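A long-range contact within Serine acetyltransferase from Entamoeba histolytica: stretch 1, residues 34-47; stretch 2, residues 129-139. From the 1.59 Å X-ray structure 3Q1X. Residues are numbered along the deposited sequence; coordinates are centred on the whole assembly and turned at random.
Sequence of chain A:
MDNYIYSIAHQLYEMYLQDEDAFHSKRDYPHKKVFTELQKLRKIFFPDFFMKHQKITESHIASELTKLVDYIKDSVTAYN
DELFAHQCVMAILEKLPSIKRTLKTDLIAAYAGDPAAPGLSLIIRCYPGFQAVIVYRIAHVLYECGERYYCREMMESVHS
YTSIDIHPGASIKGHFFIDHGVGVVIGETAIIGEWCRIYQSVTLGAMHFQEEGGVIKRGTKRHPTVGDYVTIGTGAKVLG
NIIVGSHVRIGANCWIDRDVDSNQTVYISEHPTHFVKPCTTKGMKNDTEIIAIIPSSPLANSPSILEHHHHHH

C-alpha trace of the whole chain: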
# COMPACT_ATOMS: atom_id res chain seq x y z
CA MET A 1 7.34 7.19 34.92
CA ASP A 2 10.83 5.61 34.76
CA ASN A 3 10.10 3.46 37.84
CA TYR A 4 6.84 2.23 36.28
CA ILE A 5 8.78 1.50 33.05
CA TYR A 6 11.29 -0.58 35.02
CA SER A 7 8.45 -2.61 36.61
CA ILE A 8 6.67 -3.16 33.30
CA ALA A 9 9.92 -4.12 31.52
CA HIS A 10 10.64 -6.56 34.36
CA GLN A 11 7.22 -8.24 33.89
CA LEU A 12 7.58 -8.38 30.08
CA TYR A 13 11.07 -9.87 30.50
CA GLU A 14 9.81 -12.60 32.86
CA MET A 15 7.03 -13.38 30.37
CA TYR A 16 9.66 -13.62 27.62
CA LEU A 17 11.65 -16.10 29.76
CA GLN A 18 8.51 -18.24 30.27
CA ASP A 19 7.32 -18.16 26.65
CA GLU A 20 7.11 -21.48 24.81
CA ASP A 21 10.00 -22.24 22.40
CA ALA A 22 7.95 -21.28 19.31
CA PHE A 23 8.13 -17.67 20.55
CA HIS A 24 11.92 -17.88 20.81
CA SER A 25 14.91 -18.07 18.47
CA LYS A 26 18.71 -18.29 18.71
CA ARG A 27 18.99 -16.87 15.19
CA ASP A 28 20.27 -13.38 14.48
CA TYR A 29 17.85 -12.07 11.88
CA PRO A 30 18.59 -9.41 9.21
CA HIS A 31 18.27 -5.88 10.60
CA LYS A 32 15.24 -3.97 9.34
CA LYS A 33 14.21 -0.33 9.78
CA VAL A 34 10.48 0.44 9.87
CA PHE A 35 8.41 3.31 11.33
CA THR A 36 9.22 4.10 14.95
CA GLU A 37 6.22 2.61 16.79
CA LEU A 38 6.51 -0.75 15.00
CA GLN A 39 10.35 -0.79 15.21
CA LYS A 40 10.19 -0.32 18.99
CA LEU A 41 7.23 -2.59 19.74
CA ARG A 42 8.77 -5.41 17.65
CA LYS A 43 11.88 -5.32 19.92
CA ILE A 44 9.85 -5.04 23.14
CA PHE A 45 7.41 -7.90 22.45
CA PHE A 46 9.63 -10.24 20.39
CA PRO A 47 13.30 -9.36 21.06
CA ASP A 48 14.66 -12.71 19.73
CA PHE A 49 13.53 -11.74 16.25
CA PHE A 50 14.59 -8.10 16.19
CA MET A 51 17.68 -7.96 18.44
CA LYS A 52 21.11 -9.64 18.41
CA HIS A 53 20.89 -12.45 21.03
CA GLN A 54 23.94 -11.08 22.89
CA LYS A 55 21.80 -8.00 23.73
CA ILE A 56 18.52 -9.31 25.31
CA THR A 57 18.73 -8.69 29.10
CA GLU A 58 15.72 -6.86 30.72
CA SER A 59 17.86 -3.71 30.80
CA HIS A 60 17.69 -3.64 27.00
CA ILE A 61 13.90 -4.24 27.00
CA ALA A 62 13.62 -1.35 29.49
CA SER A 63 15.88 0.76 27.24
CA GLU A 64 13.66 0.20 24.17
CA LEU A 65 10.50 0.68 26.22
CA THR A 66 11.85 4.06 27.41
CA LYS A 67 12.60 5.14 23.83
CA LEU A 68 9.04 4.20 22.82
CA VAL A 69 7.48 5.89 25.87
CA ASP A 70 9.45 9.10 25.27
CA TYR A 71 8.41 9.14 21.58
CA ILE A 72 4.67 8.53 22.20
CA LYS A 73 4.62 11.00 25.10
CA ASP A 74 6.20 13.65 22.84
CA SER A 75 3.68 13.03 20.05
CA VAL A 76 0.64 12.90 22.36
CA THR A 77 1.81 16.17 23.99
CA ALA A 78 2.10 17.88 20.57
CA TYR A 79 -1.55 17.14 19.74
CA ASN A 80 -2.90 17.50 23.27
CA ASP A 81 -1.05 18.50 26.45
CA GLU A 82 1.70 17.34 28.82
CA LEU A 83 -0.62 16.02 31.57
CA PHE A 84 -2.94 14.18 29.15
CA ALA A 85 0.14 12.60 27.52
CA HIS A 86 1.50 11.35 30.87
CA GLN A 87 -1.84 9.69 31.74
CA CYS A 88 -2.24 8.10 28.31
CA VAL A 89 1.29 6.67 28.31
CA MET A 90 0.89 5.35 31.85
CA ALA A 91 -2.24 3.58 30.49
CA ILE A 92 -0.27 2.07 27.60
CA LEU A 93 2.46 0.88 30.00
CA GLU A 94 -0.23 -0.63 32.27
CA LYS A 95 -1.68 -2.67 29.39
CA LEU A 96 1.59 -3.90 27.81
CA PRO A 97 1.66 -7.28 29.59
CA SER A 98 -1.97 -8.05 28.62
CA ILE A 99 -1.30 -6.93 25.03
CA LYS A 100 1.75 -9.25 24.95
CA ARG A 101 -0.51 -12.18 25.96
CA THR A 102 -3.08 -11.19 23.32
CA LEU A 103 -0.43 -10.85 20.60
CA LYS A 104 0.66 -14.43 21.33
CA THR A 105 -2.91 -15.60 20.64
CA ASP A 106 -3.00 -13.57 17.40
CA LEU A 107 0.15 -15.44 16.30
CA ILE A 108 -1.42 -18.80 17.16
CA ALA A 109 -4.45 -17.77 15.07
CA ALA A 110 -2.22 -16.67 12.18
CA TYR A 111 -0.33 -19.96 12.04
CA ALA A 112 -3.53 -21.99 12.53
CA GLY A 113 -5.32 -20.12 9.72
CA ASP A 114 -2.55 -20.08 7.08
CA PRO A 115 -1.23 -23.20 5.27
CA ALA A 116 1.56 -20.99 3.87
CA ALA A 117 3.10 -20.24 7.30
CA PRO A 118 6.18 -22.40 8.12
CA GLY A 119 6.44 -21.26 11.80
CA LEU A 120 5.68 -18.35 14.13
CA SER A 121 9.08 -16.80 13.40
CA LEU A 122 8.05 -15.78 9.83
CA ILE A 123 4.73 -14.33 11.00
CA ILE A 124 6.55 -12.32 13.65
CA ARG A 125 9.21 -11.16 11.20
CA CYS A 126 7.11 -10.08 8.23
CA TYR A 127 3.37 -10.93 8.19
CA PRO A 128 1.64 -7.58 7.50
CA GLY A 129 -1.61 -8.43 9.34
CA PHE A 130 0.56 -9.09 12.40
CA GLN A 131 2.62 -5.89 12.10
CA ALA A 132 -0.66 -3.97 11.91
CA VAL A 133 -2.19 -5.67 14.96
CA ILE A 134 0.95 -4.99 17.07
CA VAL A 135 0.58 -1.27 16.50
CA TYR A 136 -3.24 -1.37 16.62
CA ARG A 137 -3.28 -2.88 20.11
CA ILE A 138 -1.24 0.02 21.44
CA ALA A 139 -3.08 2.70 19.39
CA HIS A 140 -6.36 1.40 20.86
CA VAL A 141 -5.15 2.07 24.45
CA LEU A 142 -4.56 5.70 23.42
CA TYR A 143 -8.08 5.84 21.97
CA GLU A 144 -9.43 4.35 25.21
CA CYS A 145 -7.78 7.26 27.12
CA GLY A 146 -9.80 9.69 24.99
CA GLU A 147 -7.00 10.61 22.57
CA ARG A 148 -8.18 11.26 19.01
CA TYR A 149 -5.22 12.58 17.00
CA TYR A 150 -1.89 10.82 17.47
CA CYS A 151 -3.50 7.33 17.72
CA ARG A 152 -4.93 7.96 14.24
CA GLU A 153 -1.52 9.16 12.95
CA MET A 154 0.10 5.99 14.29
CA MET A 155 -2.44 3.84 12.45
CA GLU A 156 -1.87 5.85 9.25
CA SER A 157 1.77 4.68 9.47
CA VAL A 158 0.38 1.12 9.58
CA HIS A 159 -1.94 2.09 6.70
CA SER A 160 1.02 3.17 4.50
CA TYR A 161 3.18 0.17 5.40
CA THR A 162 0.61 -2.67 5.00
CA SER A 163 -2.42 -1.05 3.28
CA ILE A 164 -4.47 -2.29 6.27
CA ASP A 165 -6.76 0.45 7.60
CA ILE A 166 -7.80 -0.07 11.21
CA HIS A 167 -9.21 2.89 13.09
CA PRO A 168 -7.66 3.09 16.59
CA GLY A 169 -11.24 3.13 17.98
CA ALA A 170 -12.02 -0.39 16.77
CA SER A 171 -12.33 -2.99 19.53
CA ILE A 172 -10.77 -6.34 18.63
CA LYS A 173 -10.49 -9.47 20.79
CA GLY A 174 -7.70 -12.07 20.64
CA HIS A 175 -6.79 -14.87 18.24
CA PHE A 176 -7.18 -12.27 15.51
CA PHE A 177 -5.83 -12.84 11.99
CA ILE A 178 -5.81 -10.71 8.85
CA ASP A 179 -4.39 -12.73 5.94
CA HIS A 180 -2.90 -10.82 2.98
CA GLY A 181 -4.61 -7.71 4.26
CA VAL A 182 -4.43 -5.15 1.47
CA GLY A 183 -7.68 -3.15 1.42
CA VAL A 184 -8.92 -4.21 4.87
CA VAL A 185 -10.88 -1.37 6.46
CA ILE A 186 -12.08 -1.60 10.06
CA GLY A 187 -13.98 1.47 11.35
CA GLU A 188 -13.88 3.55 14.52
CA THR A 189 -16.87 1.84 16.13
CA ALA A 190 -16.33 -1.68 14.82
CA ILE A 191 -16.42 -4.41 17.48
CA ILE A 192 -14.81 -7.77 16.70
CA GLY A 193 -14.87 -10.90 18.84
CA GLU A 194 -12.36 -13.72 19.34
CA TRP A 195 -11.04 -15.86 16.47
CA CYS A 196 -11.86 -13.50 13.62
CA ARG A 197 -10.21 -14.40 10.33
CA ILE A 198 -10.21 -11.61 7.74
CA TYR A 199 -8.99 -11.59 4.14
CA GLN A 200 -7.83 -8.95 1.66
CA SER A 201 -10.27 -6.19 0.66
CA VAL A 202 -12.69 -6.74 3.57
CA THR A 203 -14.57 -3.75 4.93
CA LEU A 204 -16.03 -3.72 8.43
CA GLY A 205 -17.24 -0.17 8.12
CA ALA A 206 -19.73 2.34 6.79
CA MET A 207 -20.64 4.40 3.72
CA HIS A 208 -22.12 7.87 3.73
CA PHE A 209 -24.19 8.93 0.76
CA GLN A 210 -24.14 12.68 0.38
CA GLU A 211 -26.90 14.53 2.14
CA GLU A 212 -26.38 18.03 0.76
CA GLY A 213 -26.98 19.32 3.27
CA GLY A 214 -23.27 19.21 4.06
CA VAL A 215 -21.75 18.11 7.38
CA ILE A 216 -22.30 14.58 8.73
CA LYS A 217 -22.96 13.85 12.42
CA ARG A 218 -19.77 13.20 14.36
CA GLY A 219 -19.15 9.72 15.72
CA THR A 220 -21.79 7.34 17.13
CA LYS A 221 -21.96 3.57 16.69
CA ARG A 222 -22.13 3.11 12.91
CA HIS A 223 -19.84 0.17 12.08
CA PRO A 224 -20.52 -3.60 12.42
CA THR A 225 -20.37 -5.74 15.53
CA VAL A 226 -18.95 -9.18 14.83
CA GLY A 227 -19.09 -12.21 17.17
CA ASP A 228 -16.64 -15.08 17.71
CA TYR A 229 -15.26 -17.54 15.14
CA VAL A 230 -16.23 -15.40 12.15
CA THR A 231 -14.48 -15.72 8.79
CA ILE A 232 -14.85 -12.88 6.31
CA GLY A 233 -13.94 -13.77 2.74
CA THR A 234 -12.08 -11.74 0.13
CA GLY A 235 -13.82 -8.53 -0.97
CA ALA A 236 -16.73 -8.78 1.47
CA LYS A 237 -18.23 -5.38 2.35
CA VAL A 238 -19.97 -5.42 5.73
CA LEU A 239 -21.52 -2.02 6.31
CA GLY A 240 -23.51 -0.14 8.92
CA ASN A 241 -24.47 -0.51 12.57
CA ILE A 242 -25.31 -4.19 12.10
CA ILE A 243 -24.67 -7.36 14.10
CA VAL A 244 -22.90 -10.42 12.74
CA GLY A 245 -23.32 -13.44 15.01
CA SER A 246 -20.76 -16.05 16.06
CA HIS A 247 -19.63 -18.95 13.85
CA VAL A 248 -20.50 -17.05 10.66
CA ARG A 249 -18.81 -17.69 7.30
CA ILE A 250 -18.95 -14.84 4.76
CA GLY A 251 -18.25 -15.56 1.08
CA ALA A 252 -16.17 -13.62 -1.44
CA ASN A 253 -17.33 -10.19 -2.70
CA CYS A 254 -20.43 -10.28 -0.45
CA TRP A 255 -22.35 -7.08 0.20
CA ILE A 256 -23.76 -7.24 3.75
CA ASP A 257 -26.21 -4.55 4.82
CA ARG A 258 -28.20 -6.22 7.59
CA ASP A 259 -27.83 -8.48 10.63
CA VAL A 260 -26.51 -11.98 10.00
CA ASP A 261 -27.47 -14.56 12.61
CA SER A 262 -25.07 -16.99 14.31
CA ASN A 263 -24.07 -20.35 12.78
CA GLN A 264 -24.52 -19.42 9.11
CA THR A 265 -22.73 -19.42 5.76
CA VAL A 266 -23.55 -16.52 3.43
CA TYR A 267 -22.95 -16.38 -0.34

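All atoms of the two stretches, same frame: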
# COMPACT_ATOMS: atom_id res chain seq x y z
N VAL A 34 11.86 0.06 10.19
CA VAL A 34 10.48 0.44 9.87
C VAL A 34 10.08 1.63 10.74
O VAL A 34 10.85 2.04 11.62
CB VAL A 34 9.50 -0.74 10.06
CG1 VAL A 34 9.80 -1.86 9.06
CG2 VAL A 34 9.53 -1.26 11.49
N PHE A 35 8.89 2.18 10.52
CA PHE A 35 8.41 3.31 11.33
C PHE A 35 8.52 3.07 12.84
O PHE A 35 8.40 1.94 13.32
CB PHE A 35 7.01 3.77 10.91
CG PHE A 35 5.92 2.77 11.15
CD1 PHE A 35 5.16 2.81 12.31
CD2 PHE A 35 5.59 1.83 10.18
CE1 PHE A 35 4.13 1.90 12.53
CE2 PHE A 35 4.56 0.91 10.38
CZ PHE A 35 3.82 0.95 11.56
N THR A 36 8.72 4.16 13.57
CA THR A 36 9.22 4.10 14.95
C THR A 36 8.42 3.18 15.86
O THR A 36 9.00 2.32 16.52
CB THR A 36 9.35 5.51 15.58
OG1 THR A 36 10.09 6.36 14.70
CG2 THR A 36 10.08 5.43 16.92
N GLU A 37 7.09 3.35 15.88
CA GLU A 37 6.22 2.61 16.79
C GLU A 37 6.34 1.10 16.59
O GLU A 37 6.47 0.36 17.56
CB GLU A 37 4.76 3.07 16.69
CG GLU A 37 4.53 4.56 17.03
CD GLU A 37 4.61 5.49 15.83
OE1 GLU A 37 5.33 5.18 14.85
OE2 GLU A 37 3.95 6.55 15.86
N LEU A 38 6.32 0.66 15.33
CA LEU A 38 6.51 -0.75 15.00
C LEU A 38 7.93 -1.24 15.32
O LEU A 38 8.08 -2.29 15.92
CB LEU A 38 6.18 -1.04 13.53
CG LEU A 38 6.18 -2.50 13.06
CD1 LEU A 38 5.17 -3.36 13.84
CD2 LEU A 38 5.89 -2.57 11.56
N GLN A 39 8.94 -0.46 14.94
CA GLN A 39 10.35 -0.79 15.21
C GLN A 39 10.55 -1.10 16.70
O GLN A 39 11.12 -2.13 17.06
CB GLN A 39 11.25 0.37 14.76
CG GLN A 39 12.75 0.13 14.92
CD GLN A 39 13.34 -0.71 13.81
OE1 GLN A 39 12.64 -1.17 12.91
NE2 GLN A 39 14.65 -0.91 13.86
N LYS A 40 10.05 -0.20 17.55
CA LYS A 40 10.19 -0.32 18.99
C LYS A 40 9.37 -1.47 19.58
O LYS A 40 9.89 -2.25 20.36
CB LYS A 40 9.88 1.01 19.69
CG LYS A 40 10.95 2.10 19.49
CD LYS A 40 12.35 1.49 19.53
CE LYS A 40 13.44 2.54 19.41
NZ LYS A 40 14.70 1.88 18.95
N LEU A 41 8.11 -1.57 19.18
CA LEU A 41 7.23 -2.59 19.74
C LEU A 41 7.65 -4.01 19.33
O LEU A 41 7.48 -4.96 20.10
CB LEU A 41 5.76 -2.33 19.37
CG LEU A 41 5.04 -1.17 20.05
CD1 LEU A 41 3.78 -0.79 19.29
CD2 LEU A 41 4.71 -1.50 21.50
N ARG A 42 8.20 -4.13 18.12
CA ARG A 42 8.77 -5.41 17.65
C ARG A 42 9.87 -5.90 18.61
O ARG A 42 9.88 -7.07 19.00
CB ARG A 42 9.27 -5.31 16.19
CG ARG A 42 8.13 -5.07 15.17
CD ARG A 42 8.27 -5.69 13.76
NE ARG A 42 9.34 -5.12 12.95
CZ ARG A 42 9.43 -5.15 11.61
NH1 ARG A 42 8.49 -5.67 10.82
NH2 ARG A 42 10.50 -4.61 11.05
N LYS A 43 10.76 -4.99 19.02
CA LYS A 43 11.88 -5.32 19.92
C LYS A 43 11.39 -5.66 21.32
O LYS A 43 11.89 -6.60 21.95
CB LYS A 43 12.89 -4.16 19.97
CG LYS A 43 13.74 -4.04 18.72
CD LYS A 43 14.81 -2.98 18.83
CE LYS A 43 15.83 -3.14 17.71
NZ LYS A 43 16.60 -1.90 17.45
N ILE A 44 10.41 -4.89 21.79
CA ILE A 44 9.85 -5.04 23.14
C ILE A 44 9.11 -6.37 23.32
O ILE A 44 9.33 -7.08 24.30
CB ILE A 44 8.90 -3.85 23.45
CG1 ILE A 44 9.68 -2.52 23.44
CG2 ILE A 44 8.18 -4.07 24.79
CD1 ILE A 44 8.80 -1.27 23.38
N PHE A 45 8.24 -6.69 22.37
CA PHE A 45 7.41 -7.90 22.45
C PHE A 45 8.10 -9.17 21.99
O PHE A 45 7.84 -10.24 22.54
CB PHE A 45 6.10 -7.72 21.68
CG PHE A 45 5.12 -6.78 22.34
CD1 PHE A 45 4.85 -6.85 23.71
CD2 PHE A 45 4.44 -5.84 21.57
CE1 PHE A 45 3.94 -5.97 24.30
CE2 PHE A 45 3.52 -4.97 22.15
CZ PHE A 45 3.27 -5.03 23.52
N PHE A 46 8.94 -9.07 20.96
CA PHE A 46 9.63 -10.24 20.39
C PHE A 46 11.11 -9.99 20.13
O PHE A 46 11.56 -10.01 18.97
CB PHE A 46 8.89 -10.72 19.13
CG PHE A 46 7.42 -10.93 19.33
CD1 PHE A 46 6.95 -12.09 19.95
CD2 PHE A 46 6.50 -9.97 18.93
CE1 PHE A 46 5.59 -12.29 20.16
CE2 PHE A 46 5.13 -10.16 19.14
CZ PHE A 46 4.68 -11.32 19.75
N PRO A 47 11.89 -9.74 21.21
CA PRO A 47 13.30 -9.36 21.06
C PRO A 47 14.18 -10.37 20.31
O PRO A 47 15.13 -9.95 19.67
CB PRO A 47 13.78 -9.22 22.51
CG PRO A 47 12.78 -9.96 23.33
CD PRO A 47 11.49 -9.77 22.62
N GLY A 129 -0.50 -8.39 8.38
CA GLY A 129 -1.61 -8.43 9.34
C GLY A 129 -1.11 -8.38 10.77
O GLY A 129 -1.71 -7.71 11.61
N PHE A 130 -0.00 -9.07 11.04
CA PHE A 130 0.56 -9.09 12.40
C PHE A 130 1.27 -7.79 12.79
O PHE A 130 1.12 -7.32 13.91
CB PHE A 130 1.44 -10.32 12.64
CG PHE A 130 1.83 -10.48 14.08
CD1 PHE A 130 0.87 -10.79 15.04
CD2 PHE A 130 3.15 -10.25 14.48
CE1 PHE A 130 1.22 -10.91 16.38
CE2 PHE A 130 3.51 -10.38 15.82
CZ PHE A 130 2.55 -10.70 16.77
N GLN A 131 2.00 -7.19 11.85
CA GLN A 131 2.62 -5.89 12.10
C GLN A 131 1.56 -4.85 12.45
O GLN A 131 1.72 -4.06 13.38
CB GLN A 131 3.44 -5.43 10.89
CG GLN A 131 4.38 -6.49 10.31
CD GLN A 131 5.28 -7.12 11.36
OE1 GLN A 131 5.94 -6.40 12.12
NE2 GLN A 131 5.31 -8.44 11.41
N ALA A 132 0.45 -4.89 11.72
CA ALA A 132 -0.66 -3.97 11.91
C ALA A 132 -1.27 -4.14 13.30
O ALA A 132 -1.50 -3.17 14.01
CB ALA A 132 -1.71 -4.21 10.85
N VAL A 133 -1.54 -5.39 13.68
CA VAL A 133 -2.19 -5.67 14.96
C VAL A 133 -1.33 -5.28 16.16
O VAL A 133 -1.88 -4.81 17.16
CB VAL A 133 -2.74 -7.14 15.07
CG1 VAL A 133 -3.82 -7.38 14.02
CG2 VAL A 133 -1.65 -8.16 14.98
N ILE A 134 -0.01 -5.45 16.05
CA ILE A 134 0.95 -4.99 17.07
C ILE A 134 0.75 -3.51 17.39
O ILE A 134 0.65 -3.12 18.55
CB ILE A 134 2.42 -5.19 16.63
CG1 ILE A 134 2.80 -6.67 16.61
CG2 ILE A 134 3.37 -4.44 17.53
CD1 ILE A 134 4.22 -6.93 16.05
N VAL A 135 0.72 -2.70 16.34
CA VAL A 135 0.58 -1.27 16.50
C VAL A 135 -0.86 -0.94 16.89
O VAL A 135 -1.08 -0.15 17.80
CB VAL A 135 1.05 -0.52 15.24
CG1 VAL A 135 0.86 0.97 15.40
CG2 VAL A 135 2.53 -0.85 14.93
N TYR A 136 -1.84 -1.59 16.26
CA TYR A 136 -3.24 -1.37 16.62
C TYR A 136 -3.52 -1.55 18.13
O TYR A 136 -4.26 -0.76 18.73
CB TYR A 136 -4.21 -2.27 15.84
CG TYR A 136 -5.50 -2.47 16.61
CD1 TYR A 136 -6.49 -1.47 16.64
CD2 TYR A 136 -5.70 -3.61 17.40
CE1 TYR A 136 -7.65 -1.63 17.41
CE2 TYR A 136 -6.85 -3.78 18.17
CZ TYR A 136 -7.82 -2.79 18.17
OH TYR A 136 -8.95 -2.95 18.93
N ARG A 137 -2.94 -2.58 18.73
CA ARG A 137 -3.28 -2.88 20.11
C ARG A 137 -2.81 -1.78 21.05
O ARG A 137 -3.45 -1.50 22.08
CB ARG A 137 -2.79 -4.28 20.50
CG ARG A 137 -3.58 -5.37 19.75
CD ARG A 137 -3.66 -6.69 20.52
NE ARG A 137 -4.29 -7.74 19.71
CZ ARG A 137 -5.60 -7.88 19.56
NH1 ARG A 137 -6.45 -7.06 20.18
NH2 ARG A 137 -6.08 -8.87 18.81
N ILE A 138 -1.71 -1.13 20.68
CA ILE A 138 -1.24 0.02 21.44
C ILE A 138 -2.04 1.29 21.11
O ILE A 138 -2.50 1.98 22.02
CB ILE A 138 0.29 0.22 21.30
CG1 ILE A 138 1.03 -0.77 22.22
CG2 ILE A 138 0.70 1.65 21.63
CD1 ILE A 138 1.06 -2.22 21.74
N ALA A 139 -2.26 1.56 19.82
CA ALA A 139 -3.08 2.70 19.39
C ALA A 139 -4.47 2.71 20.04
O ALA A 139 -5.00 3.77 20.40
CB ALA A 139 -3.20 2.72 17.87

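Two helices that cross nearly at right angles can share only a compact patch of surface, and the side chains at the crossing must supply most of the contact. In this serine acetyltransferase, the centre of such a patch is formed by Ile-134 and Val-135, successive residues of the helix 129-139, each giving up 68 Å² to the first stretch. Ile-134 points toward the opposing helix, residues 36-45, and its CG2 methyl lies 3.7 Å from CB of Leu-41. Val-135 projects sideways, yet its CG2 reaches CD1 of Leu-38 at 3.8 Å. Leu-38 itself leaves its helix sideways, but its end comes nearer, so that CD1 also sits 4.2 Å from CG2 of Ile-134. These are contacts between hydrocarbon surfaces, favoured because they remove apolar area from water and dependent on fit rather than on direction.

The backbones frame this cluster. The helix axes make an angle of 94° and approach to 9.6 Å, and the CA atoms of Leu-38 and Val-135 lie 6.1 Å apart.

From this centre the apolar surface extends along both helices. One turn beyond Ile-134, Ile-138 places its CD1 3.7 Å from CD2 of Leu-41 and equally 3.7 Å from CE2 of Phe-45. The methyl thus serves two residues spaced four apart on the first helix, and it meets the Phe-45 ring at its edge. At the N-cap of the first helix, Phe-35 carries its ring inward, with CE1 4.0 Å from CG2 of Val-135. Just past the other end, Phe-46, the first residue to leave helical phi/psi, points toward the second helix and meets Phe-130. Their rings form an oblique pair, with centroids 5.7 Å apart and planes at 57°; CE2 of Phe-46 approaches CZ of Phe-130 to 3.5 Å.

The polar edge is built by Arg-42 and Gln-131. Arg-42 starts sideways from its helix, but its end comes nearer to the second stretch, where NH1 donates a hydrogen bond to OE1 of Gln-131 at 3.0 Å. The N-H...acceptor angle of 167° is close to linear, and the acceptor lies near the guanidinium plane, where the N-H bonds point. A charged donor is therefore paired with a neutral amide oxygen in a buried setting. This is the sole hydrogen bond across the contact, adding directional chemistry to an interface otherwise dominated by apolar packing.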